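Local atomic coordinates of toll-like receptor 13 (Mus musculus, PDB entry 4Z0C), a protein that recognises and binds bacterial 23S ribosomal RNA as an innate immune receptor, signalling through MYD88 and TRAF6 to activate NF-kappa-B. Residues G213-K223 / T236-H247; L639-L647 / D668-S676. One frame throughout, in Å; residues are numbered along the deposited sequence.

Interaction 1 (G213-K223 / T236-H247)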
loop_
_atom_site.group_PDB
_atom_site.type_symbol
_atom_site.label_atom_id
_atom_site.label_comp_id
_atom_site.label_asym_id
_atom_site.label_seq_id
_atom_site.Cartn_x
_atom_site.Cartn_y
_atom_site.Cartn_z
ATOM N N GLY A 213 -1.443 42.449 11.600
ATOM C CA GLY A 213 -2.685 43.100 11.219
ATOM C C GLY A 213 -2.666 44.003 10.003
ATOM O O GLY A 213 -1.673 44.080 9.275
ATOM N N ASN A 214 -3.783 44.695 9.792
ATOM C CA ASN A 214 -3.969 45.518 8.602
ATOM C C ASN A 214 -3.367 46.920 8.706
ATOM O O ASN A 214 -2.679 47.378 7.795
ATOM C CB ASN A 214 -5.465 45.628 8.288
ATOM C CG ASN A 214 -6.078 44.299 7.874
ATOM O OD1 ASN A 214 -6.927 43.754 8.582
ATOM N ND2 ASN A 214 -5.655 43.774 6.729
ATOM N N LYS A 215 -3.612 47.583 9.832
ATOM C CA LYS A 215 -3.136 48.950 10.053
ATOM C C LYS A 215 -1.615 49.099 10.033
ATOM O O LYS A 215 -0.894 48.362 10.717
ATOM C CB LYS A 215 -3.702 49.531 11.352
ATOM C CG LYS A 215 -5.140 50.025 11.213
ATOM C CD LYS A 215 -5.281 51.501 11.599
ATOM C CE LYS A 215 -4.773 52.432 10.493
ATOM N NZ LYS A 215 -4.991 53.884 10.795
ATOM N N VAL A 216 -1.141 50.040 9.218
ATOM C CA VAL A 216 0.289 50.295 9.062
ATOM C C VAL A 216 0.910 50.935 10.317
ATOM O O VAL A 216 0.368 51.883 10.884
ATOM C CB VAL A 216 0.582 51.151 7.808
ATOM C CG1 VAL A 216 -0.247 52.420 7.826
ATOM C CG2 VAL A 216 2.072 51.458 7.698
ATOM N N ILE A 217 2.043 50.384 10.745
ATOM C CA ILE A 217 2.746 50.848 11.931
ATOM C C ILE A 217 3.790 51.886 11.562
ATOM O O ILE A 217 4.704 51.603 10.785
ATOM C CB ILE A 217 3.461 49.684 12.651
ATOM C CG1 ILE A 217 2.441 48.689 13.210
ATOM C CG2 ILE A 217 4.327 50.221 13.766
ATOM C CD1 ILE A 217 3.064 47.437 13.844
ATOM N N GLN A 218 3.644 53.081 12.133
ATOM C CA GLN A 218 4.538 54.216 11.885
ATOM C C GLN A 218 5.321 54.592 13.133
ATOM O O GLN A 218 6.444 55.094 13.066
ATOM C CB GLN A 218 3.716 55.429 11.463
ATOM C CG GLN A 218 3.393 55.502 10.003
ATOM C CD GLN A 218 2.255 56.464 9.725
ATOM O OE1 GLN A 218 1.088 56.153 9.982
ATOM N NE2 GLN A 218 2.592 57.658 9.234
ATOM N N ASN A 219 4.690 54.357 14.274
ATOM C CA ASN A 219 5.226 54.703 15.578
ATOM C C ASN A 219 6.248 53.666 16.049
ATOM O O ASN A 219 5.894 52.721 16.748
ATOM C CB ASN A 219 4.056 54.755 16.556
ATOM C CG ASN A 219 4.153 55.891 17.533
ATOM O OD1 ASN A 219 5.232 56.432 17.782
ATOM N ND2 ASN A 219 3.015 56.264 18.104
ATOM N N VAL A 220 7.515 53.839 15.685
ATOM C CA VAL A 220 8.525 52.826 15.977
ATOM C C VAL A 220 9.695 53.396 16.760
ATOM O O VAL A 220 10.281 54.400 16.365
ATOM C CB VAL A 220 9.108 52.230 14.686
ATOM C CG1 VAL A 220 10.096 51.126 15.028
ATOM C CG2 VAL A 220 8.001 51.702 13.784
ATOM N N TYR A 221 10.052 52.760 17.868
ATOM C CA TYR A 221 11.179 53.236 18.651
ATOM C C TYR A 221 11.901 52.090 19.328
ATOM O O TYR A 221 11.369 51.474 20.256
ATOM C CB TYR A 221 10.716 54.246 19.709
ATOM C CG TYR A 221 11.857 54.920 20.445
ATOM C CD1 TYR A 221 12.479 56.052 19.915
ATOM C CD2 TYR A 221 12.313 54.431 21.670
ATOM C CE1 TYR A 221 13.524 56.676 20.581
ATOM C CE2 TYR A 221 13.359 55.054 22.348
ATOM C CZ TYR A 221 13.958 56.178 21.796
ATOM O OH TYR A 221 14.997 56.799 22.456
ATOM N N LEU A 222 13.142 51.857 18.906
ATOM C CA LEU A 222 13.875 50.664 19.323
ATOM C C LEU A 222 15.246 50.946 19.966
ATOM O O LEU A 222 16.007 50.008 20.213
ATOM C CB LEU A 222 14.048 49.714 18.126
ATOM C CG LEU A 222 12.805 49.244 17.348
ATOM C CD1 LEU A 222 13.229 48.380 16.175
ATOM C CD2 LEU A 222 11.803 48.500 18.231
ATOM N N LYS A 223 15.566 52.224 20.202
ATOM C CA LYS A 223 16.820 52.643 20.863
ATOM C C LYS A 223 17.086 51.864 22.132
ATOM O O LYS A 223 18.211 51.433 22.426
ATOM C CB LYS A 223 16.744 54.132 21.226
ATOM C CG LYS A 223 17.536 54.527 22.479
ATOM C CD LYS A 223 18.896 55.112 22.151
ATOM C CE LYS A 223 19.224 56.267 23.084
ATOM N NZ LYS A 223 19.782 57.447 22.358
ATOM N N THR A 236 4.285 41.932 8.611
ATOM C CA THR A 236 3.900 43.118 9.370
ATOM C C THR A 236 3.989 44.350 8.493
ATOM O O THR A 236 5.042 44.629 7.914
ATOM C CB THR A 236 4.810 43.327 10.572
ATOM O OG1 THR A 236 4.702 42.199 11.445
ATOM C CG2 THR A 236 4.414 44.589 11.316
ATOM N N VAL A 237 2.889 45.086 8.391
ATOM C CA VAL A 237 2.885 46.271 7.554
ATOM C C VAL A 237 3.500 47.436 8.324
ATOM O O VAL A 237 2.859 48.037 9.183
ATOM C CB VAL A 237 1.469 46.640 7.094
ATOM C CG1 VAL A 237 1.538 47.390 5.757
ATOM C CG2 VAL A 237 0.639 45.389 6.926
ATOM N N ILE A 238 4.741 47.765 7.991
ATOM C CA ILE A 238 5.475 48.782 8.721
ATOM C C ILE A 238 6.082 49.818 7.776
ATOM O O ILE A 238 6.705 49.472 6.775
ATOM C CB ILE A 238 6.586 48.135 9.565
ATOM C CG1 ILE A 238 7.370 49.190 10.331
ATOM C CG2 ILE A 238 7.529 47.310 8.690
ATOM C CD1 ILE A 238 8.359 48.588 11.280
ATOM N N LYS A 239 5.860 51.091 8.069
ATOM C CA LYS A 239 6.475 52.154 7.283
ATOM C C LYS A 239 7.982 52.136 7.546
ATOM O O LYS A 239 8.446 52.680 8.545
ATOM C CB LYS A 239 5.868 53.512 7.659
ATOM C CG LYS A 239 6.447 54.700 6.904
ATOM C CD LYS A 239 5.657 55.980 7.166
ATOM C CE LYS A 239 6.440 57.222 6.738
ATOM N NZ LYS A 239 5.718 58.480 7.080
ATOM N N LEU A 240 8.742 51.518 6.647
ATOM C CA LEU A 240 10.167 51.277 6.884
ATOM C C LEU A 240 11.049 52.527 7.043
ATOM O O LEU A 240 12.149 52.436 7.594
ATOM C CB LEU A 240 10.751 50.350 5.811
ATOM C CG LEU A 240 10.527 48.855 6.089
ATOM C CD1 LEU A 240 9.385 48.281 5.250
ATOM C CD2 LEU A 240 11.800 48.051 5.907
ATOM N N GLU A 241 10.577 53.686 6.577
ATOM C CA GLU A 241 11.301 54.944 6.781
ATOM C C GLU A 241 11.442 55.287 8.270
ATOM O O GLU A 241 12.431 55.896 8.686
ATOM C CB GLU A 241 10.605 56.096 6.060
ATOM C CG GLU A 241 10.702 56.036 4.546
ATOM C CD GLU A 241 9.594 55.211 3.923
ATOM O OE1 GLU A 241 8.657 54.837 4.658
ATOM O OE2 GLU A 241 9.652 54.944 2.700
ATOM N N ASN A 242 10.454 54.882 9.066
ATOM C CA ASN A 242 10.437 55.178 10.495
ATOM C C ASN A 242 11.241 54.190 11.313
ATOM O O ASN A 242 11.251 54.231 12.541
ATOM C CB ASN A 242 9.002 55.253 10.997
ATOM C CG ASN A 242 8.245 56.409 10.389
ATOM O OD1 ASN A 242 8.796 57.162 9.590
ATOM N ND2 ASN A 242 6.977 56.548 10.749
ATOM N N LEU A 243 11.919 53.291 10.616
ATOM C CA LEU A 243 12.892 52.422 11.243
ATOM C C LEU A 243 14.176 53.225 11.174
ATOM O O LEU A 243 14.385 53.999 10.246
ATOM C CB LEU A 243 13.023 51.122 10.452
ATOM C CG LEU A 243 12.979 49.735 11.104
ATOM C CD1 LEU A 243 12.194 49.684 12.407
ATOM C CD2 LEU A 243 12.393 48.755 10.099
ATOM N N SER A 244 15.027 53.074 12.163
ATOM C CA SER A 244 16.261 53.836 12.189
ATOM C C SER A 244 17.487 52.947 12.360
ATOM O O SER A 244 17.608 52.239 13.349
ATOM C CB SER A 244 16.192 54.891 13.300
ATOM O OG SER A 244 17.485 55.180 13.801
ATOM N N ALA A 245 18.411 53.015 11.411
ATOM C CA ALA A 245 19.633 52.221 11.488
ATOM C C ALA A 245 20.472 52.517 12.734
ATOM O O ALA A 245 21.218 51.663 13.203
ATOM C CB ALA A 245 20.466 52.430 10.228
ATOM N N LYS A 246 20.360 53.727 13.268
ATOM C CA LYS A 246 21.107 54.079 14.472
ATOM C C LYS A 246 20.689 53.240 15.660
ATOM O O LYS A 246 21.498 52.943 16.540
ATOM C CB LYS A 246 20.973 55.570 14.801
ATOM C CG LYS A 246 22.198 56.380 14.401
ATOM C CD LYS A 246 23.067 56.762 15.618
ATOM C CE LYS A 246 23.386 55.575 16.565
ATOM N NZ LYS A 246 24.348 54.577 15.998
ATOM N N HIS A 247 19.418 52.864 15.693
ATOM C CA HIS A 247 18.914 52.052 16.787
ATOM C C HIS A 247 19.088 50.549 16.559
ATOM O O HIS A 247 18.651 49.751 17.385
ATOM C CB HIS A 247 17.450 52.399 17.054
ATOM C CG HIS A 247 17.245 53.817 17.485
ATOM N ND1 HIS A 247 16.123 54.544 17.154
ATOM C CD2 HIS A 247 18.022 54.641 18.232
ATOM C CE1 HIS A 247 16.220 55.758 17.673
ATOM N NE2 HIS A 247 17.359 55.839 18.337
#
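Two successive turns of the leucine-rich-repeat solenoid, LRR 8 and LRR 9, lie side by side here through the segments that follow strands 206-208 and 230-232, I217 meeting I238 in a single parallel beta bridge. The evidence is a pair of backbone bonds on either side of I238: I217 N gives its proton to V237 O at 2.9 Å, nearly straight at 170° and in the carbonyl plane, and K239 N reaches I217 O at 3.0 Å. A third bond comes from a side chain. N242 ND2 donates to Q218 O at 2.8 Å, but the C=O...donor angle of 116° shows that it arrives well to the side of the carbonyl. The methylenes of Q218 and K239 cross, CG of Q218 lying 3.7 Å from CD of K239. V220 splits its two methyls: CG1 is anti to the backbone N (chi1 -177°) and meets L243 CD1 at 3.7 Å, while CG2 touches I238 CD1 at 4.0 Å. Farther along, K223 CB sits over one face of the H247 imidazole, 3.5 Å from its centroid, a CH-pi contact; the Y221 ring lies oblique to the same imidazole. Strand 194-195 of the preceding repeat flanks the contact, pairing with Y221 and touching I238, while L243 and L240 touch L274 of helix 268-275.

Interaction 2 (L639-L647 / D668-S676)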
loop_
_atom_site.group_PDB
_atom_site.type_symbol
_atom_site.label_atom_id
_atom_site.label_comp_id
_atom_site.label_asym_id
_atom_site.label_seq_id
_atom_site.Cartn_x
_atom_site.Cartn_y
_atom_site.Cartn_z
ATOM N N LEU A 639 -5.548 -13.733 25.706
ATOM C CA LEU A 639 -5.069 -14.618 26.764
ATOM C C LEU A 639 -6.070 -14.638 27.909
ATOM O O LEU A 639 -6.523 -13.582 28.350
ATOM C CB LEU A 639 -3.705 -14.157 27.256
ATOM C CG LEU A 639 -2.417 -14.768 26.696
ATOM C CD1 LEU A 639 -2.610 -15.530 25.414
ATOM C CD2 LEU A 639 -1.394 -13.675 26.499
ATOM N N LYS A 640 -6.425 -15.840 28.371
ATOM C CA LYS A 640 -7.402 -16.023 29.450
ATOM C C LYS A 640 -6.735 -16.353 30.790
ATOM O O LYS A 640 -7.276 -16.072 31.867
ATOM C CB LYS A 640 -8.393 -17.140 29.106
ATOM C CG LYS A 640 -9.416 -16.796 28.029
ATOM C CD LYS A 640 -9.233 -17.687 26.792
ATOM C CE LYS A 640 -9.468 -19.161 27.154
ATOM N NZ LYS A 640 -9.154 -20.135 26.052
ATOM N N VAL A 641 -5.562 -16.965 30.714
ATOM C CA VAL A 641 -4.874 -17.449 31.892
ATOM C C VAL A 641 -3.387 -17.207 31.768
ATOM O O VAL A 641 -2.794 -17.484 30.726
ATOM C CB VAL A 641 -5.111 -18.994 32.075
ATOM C CG1 VAL A 641 -4.149 -19.589 33.110
ATOM C CG2 VAL A 641 -6.565 -19.280 32.449
ATOM N N ILE A 642 -2.780 -16.685 32.832
ATOM C CA ILE A 642 -1.329 -16.692 32.923
ATOM C C ILE A 642 -0.859 -17.202 34.307
ATOM O O ILE A 642 -1.525 -16.971 35.314
ATOM C CB ILE A 642 -0.769 -15.309 32.525
ATOM C CG1 ILE A 642 0.754 -15.325 32.402
ATOM C CG2 ILE A 642 -1.289 -14.237 33.441
ATOM C CD1 ILE A 642 1.457 -14.779 33.554
ATOM N N ASN A 643 0.266 -17.920 34.332
ATOM C CA ASN A 643 0.764 -18.559 35.537
ATOM C C ASN A 643 2.270 -18.744 35.483
ATOM O O ASN A 643 2.901 -18.366 34.499
ATOM C CB ASN A 643 0.066 -19.920 35.781
ATOM C CG ASN A 643 0.255 -20.915 34.624
ATOM O OD1 ASN A 643 1.369 -21.161 34.165
ATOM N ND2 ASN A 643 -0.851 -21.474 34.142
ATOM N N GLN A 644 2.809 -19.375 36.530
ATOM C CA GLN A 644 4.240 -19.575 36.735
ATOM C C GLN A 644 4.933 -20.254 35.575
ATOM O O GLN A 644 6.108 -19.989 35.313
ATOM C CB GLN A 644 4.488 -20.447 37.978
ATOM C CG GLN A 644 3.623 -20.147 39.169
ATOM C CD GLN A 644 2.536 -21.171 39.411
ATOM O OE1 GLN A 644 1.488 -21.153 38.770
ATOM N NE2 GLN A 644 2.781 -22.072 40.356
ATOM N N SER A 645 4.217 -21.162 34.914
ATOM C CA SER A 645 4.749 -21.850 33.742
ATOM C C SER A 645 5.168 -20.890 32.631
ATOM O O SER A 645 6.244 -21.028 32.046
ATOM C CB SER A 645 3.716 -22.810 33.177
ATOM O OG SER A 645 4.369 -23.923 32.604
ATOM N N HIS A 646 4.301 -19.934 32.322
ATOM C CA HIS A 646 4.549 -19.018 31.203
ATOM C C HIS A 646 5.779 -18.191 31.466
ATOM O O HIS A 646 6.557 -17.898 30.555
ATOM C CB HIS A 646 3.346 -18.115 30.996
ATOM C CG HIS A 646 2.084 -18.870 30.732
ATOM N ND1 HIS A 646 0.883 -18.548 31.324
ATOM C CD2 HIS A 646 1.840 -19.937 29.929
ATOM C CE1 HIS A 646 -0.049 -19.387 30.900
ATOM N NE2 HIS A 646 0.506 -20.239 30.055
ATOM N N LEU A 647 5.949 -17.869 32.749
ATOM C CA LEU A 647 6.967 -16.953 33.244
ATOM C C LEU A 647 8.204 -17.678 33.779
ATOM O O LEU A 647 9.107 -17.045 34.339
ATOM C CB LEU A 647 6.361 -16.098 34.352
ATOM C CG LEU A 647 5.334 -15.072 33.888
ATOM C CD1 LEU A 647 4.851 -14.231 35.057
ATOM C CD2 LEU A 647 5.913 -14.193 32.772
ATOM N N ASP A 668 -7.515 -20.235 38.265
ATOM C CA ASP A 668 -6.430 -20.476 37.316
ATOM C C ASP A 668 -5.442 -19.314 37.326
ATOM O O ASP A 668 -4.262 -19.491 37.037
ATOM C CB ASP A 668 -6.973 -20.689 35.909
ATOM C CG ASP A 668 -7.715 -22.002 35.770
ATOM O OD1 ASP A 668 -8.587 -22.276 36.616
ATOM O OD2 ASP A 668 -7.422 -22.763 34.825
ATOM N N ASN A 669 -5.933 -18.131 37.681
ATOM C CA ASN A 669 -5.108 -16.930 37.716
ATOM C C ASN A 669 -4.706 -16.501 39.108
ATOM O O ASN A 669 -4.168 -15.396 39.283
ATOM C CB ASN A 669 -5.830 -15.773 37.011
ATOM C CG ASN A 669 -5.819 -15.925 35.521
ATOM O OD1 ASN A 669 -4.796 -16.283 34.945
ATOM N ND2 ASN A 669 -6.967 -15.701 34.885
ATOM N N LEU A 670 -4.973 -17.360 40.095
ATOM C CA LEU A 670 -4.701 -17.019 41.490
ATOM C C LEU A 670 -3.222 -16.737 41.723
ATOM O O LEU A 670 -2.891 -15.738 42.325
ATOM C CB LEU A 670 -5.213 -18.093 42.459
ATOM C CG LEU A 670 -4.921 -17.773 43.932
ATOM C CD1 LEU A 670 -5.597 -16.466 44.305
ATOM C CD2 LEU A 670 -5.373 -18.891 44.860
ATOM N N TRP A 671 -2.328 -17.592 41.227
ATOM C CA TRP A 671 -0.907 -17.288 41.386
ATOM C C TRP A 671 -0.524 -15.934 40.753
ATOM O O TRP A 671 0.187 -15.125 41.369
ATOM C CB TRP A 671 -0.002 -18.391 40.815
ATOM C CG TRP A 671 1.444 -17.941 40.897
ATOM C CD1 TRP A 671 2.275 -18.032 41.986
ATOM C CD2 TRP A 671 2.202 -17.270 39.873
ATOM N NE1 TRP A 671 3.504 -17.479 41.696
ATOM C CE2 TRP A 671 3.484 -17.005 40.407
ATOM C CE3 TRP A 671 1.925 -16.883 38.558
ATOM C CZ2 TRP A 671 4.488 -16.369 39.663
ATOM C CZ3 TRP A 671 2.928 -16.249 37.821
ATOM C CH2 TRP A 671 4.190 -16.006 38.374
ATOM N N PHE A 672 -1.012 -15.686 39.536
ATOM C CA PHE A 672 -0.667 -14.465 38.812
ATOM C C PHE A 672 -1.131 -13.204 39.550
ATOM O O PHE A 672 -0.355 -12.282 39.736
ATOM C CB PHE A 672 -1.218 -14.480 37.371
ATOM C CG PHE A 672 -0.954 -13.193 36.608
ATOM C CD1 PHE A 672 0.319 -12.910 36.124
ATOM C CD2 PHE A 672 -1.967 -12.255 36.418
ATOM C CE1 PHE A 672 0.566 -11.738 35.427
ATOM C CE2 PHE A 672 -1.728 -11.078 35.737
ATOM C CZ PHE A 672 -0.458 -10.819 35.241
ATOM N N LYS A 673 -2.389 -13.195 39.987
ATOM C CA LYS A 673 -2.979 -12.061 40.687
ATOM C C LYS A 673 -2.180 -11.645 41.925
ATOM O O LYS A 673 -1.936 -10.456 42.143
ATOM C CB LYS A 673 -4.425 -12.382 41.066
ATOM C CG LYS A 673 -4.994 -11.531 42.186
ATOM C CD LYS A 673 -6.229 -12.209 42.774
ATOM C CE LYS A 673 -6.739 -11.509 44.030
ATOM N NZ LYS A 673 -5.898 -11.811 45.230
ATOM N N ASN A 674 -1.779 -12.622 42.734
ATOM C CA ASN A 674 -0.976 -12.333 43.924
ATOM C C ASN A 674 0.453 -11.898 43.613
ATOM O O ASN A 674 0.966 -10.955 44.219
ATOM C CB ASN A 674 -0.978 -13.533 44.875
ATOM C CG ASN A 674 -2.302 -13.699 45.580
ATOM O OD1 ASN A 674 -2.939 -12.716 45.954
ATOM N ND2 ASN A 674 -2.761 -14.936 45.697
ATOM N N TRP A 675 1.081 -12.582 42.655
ATOM C CA TRP A 675 2.462 -12.302 42.282
ATOM C C TRP A 675 2.567 -10.947 41.574
ATOM O O TRP A 675 3.508 -10.183 41.817
ATOM C CB TRP A 675 3.030 -13.411 41.388
ATOM C CG TRP A 675 4.361 -13.053 40.781
ATOM C CD1 TRP A 675 5.590 -13.214 41.352
ATOM C CD2 TRP A 675 4.594 -12.447 39.497
ATOM N NE1 TRP A 675 6.573 -12.754 40.502
ATOM C CE2 TRP A 675 5.989 -12.287 39.355
ATOM C CE3 TRP A 675 3.760 -12.036 38.454
ATOM C CZ2 TRP A 675 6.567 -11.723 38.217
ATOM C CZ3 TRP A 675 4.341 -11.475 37.314
ATOM C CH2 TRP A 675 5.728 -11.328 37.206
ATOM N N SER A 676 1.601 -10.651 40.709
ATOM C CA SER A 676 1.643 -9.416 39.915
ATOM C C SER A 676 1.502 -8.186 40.795
ATOM O O SER A 676 2.099 -7.157 40.505
ATOM C CB SER A 676 0.560 -9.393 38.850
ATOM O OG SER A 676 -0.710 -9.262 39.452
#
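Chi1 of I642 (-171°) swings CG1 anti to the backbone N and wedges CG2 between N and the carbonyl carbon, which sets that methyl over the F672 ring; in F672 a chi1 of 177° carries the ring toward the repeat. The contact joins leucine-rich repeat LRR 25 to helix 670-678 of the C-terminal LRRCT region. CG2 of I642 stands 3.4 Å from the F672 centroid, a CH-pi contact centred on one face of the ring, and F656 of strand 655-657 touches both residues. Q644 repeats the theme: its CG lies over the five-membered ring of W671, 3.3 Å from the centroid, and its amide is inclined to the indole. L647 CD1 touches both tryptophans, at the edge of the W671 ring near CH2 and 3.6 Å from W675 CZ3, oblique to that second ring.

At the start of the helix the polar part is made by N669, whose amide grips the repeat's backbone through both ends. OD1 accepts I642 N at 2.9 Å, nearly along the C=O axis, so the carboxamide rotation is fixed when ND2 also bonds Q664 O and K640 O. The last of these is almost straight: N669 ND2 lies 3.1 Å from K640 O at an N-H...O angle of 176°, in the plane of both the amide and the carbonyl.

Followed from the N terminus, the chain first closes interaction 1, where 236-247 returns beside 213-223 after a span of 12 residues holding strand 230-232. Interaction 2 comes much later: 668-676 folds back on 639-647 after 20 residues that include strand 655-657, the outermost strand at this end. The two loops are in series and neither nest nor cross. The centres of interaction 1 and interaction 2 are about 72 Å apart, on opposite sides of the chain's centre, and no atoms touch. Interaction 1 ties one repeat to the next within the solenoid, whereas interaction 2 ties LRR 25 to the C-terminal cap. Both lie away from the bound RNA, at about 19 and 13 Å between nearest atoms.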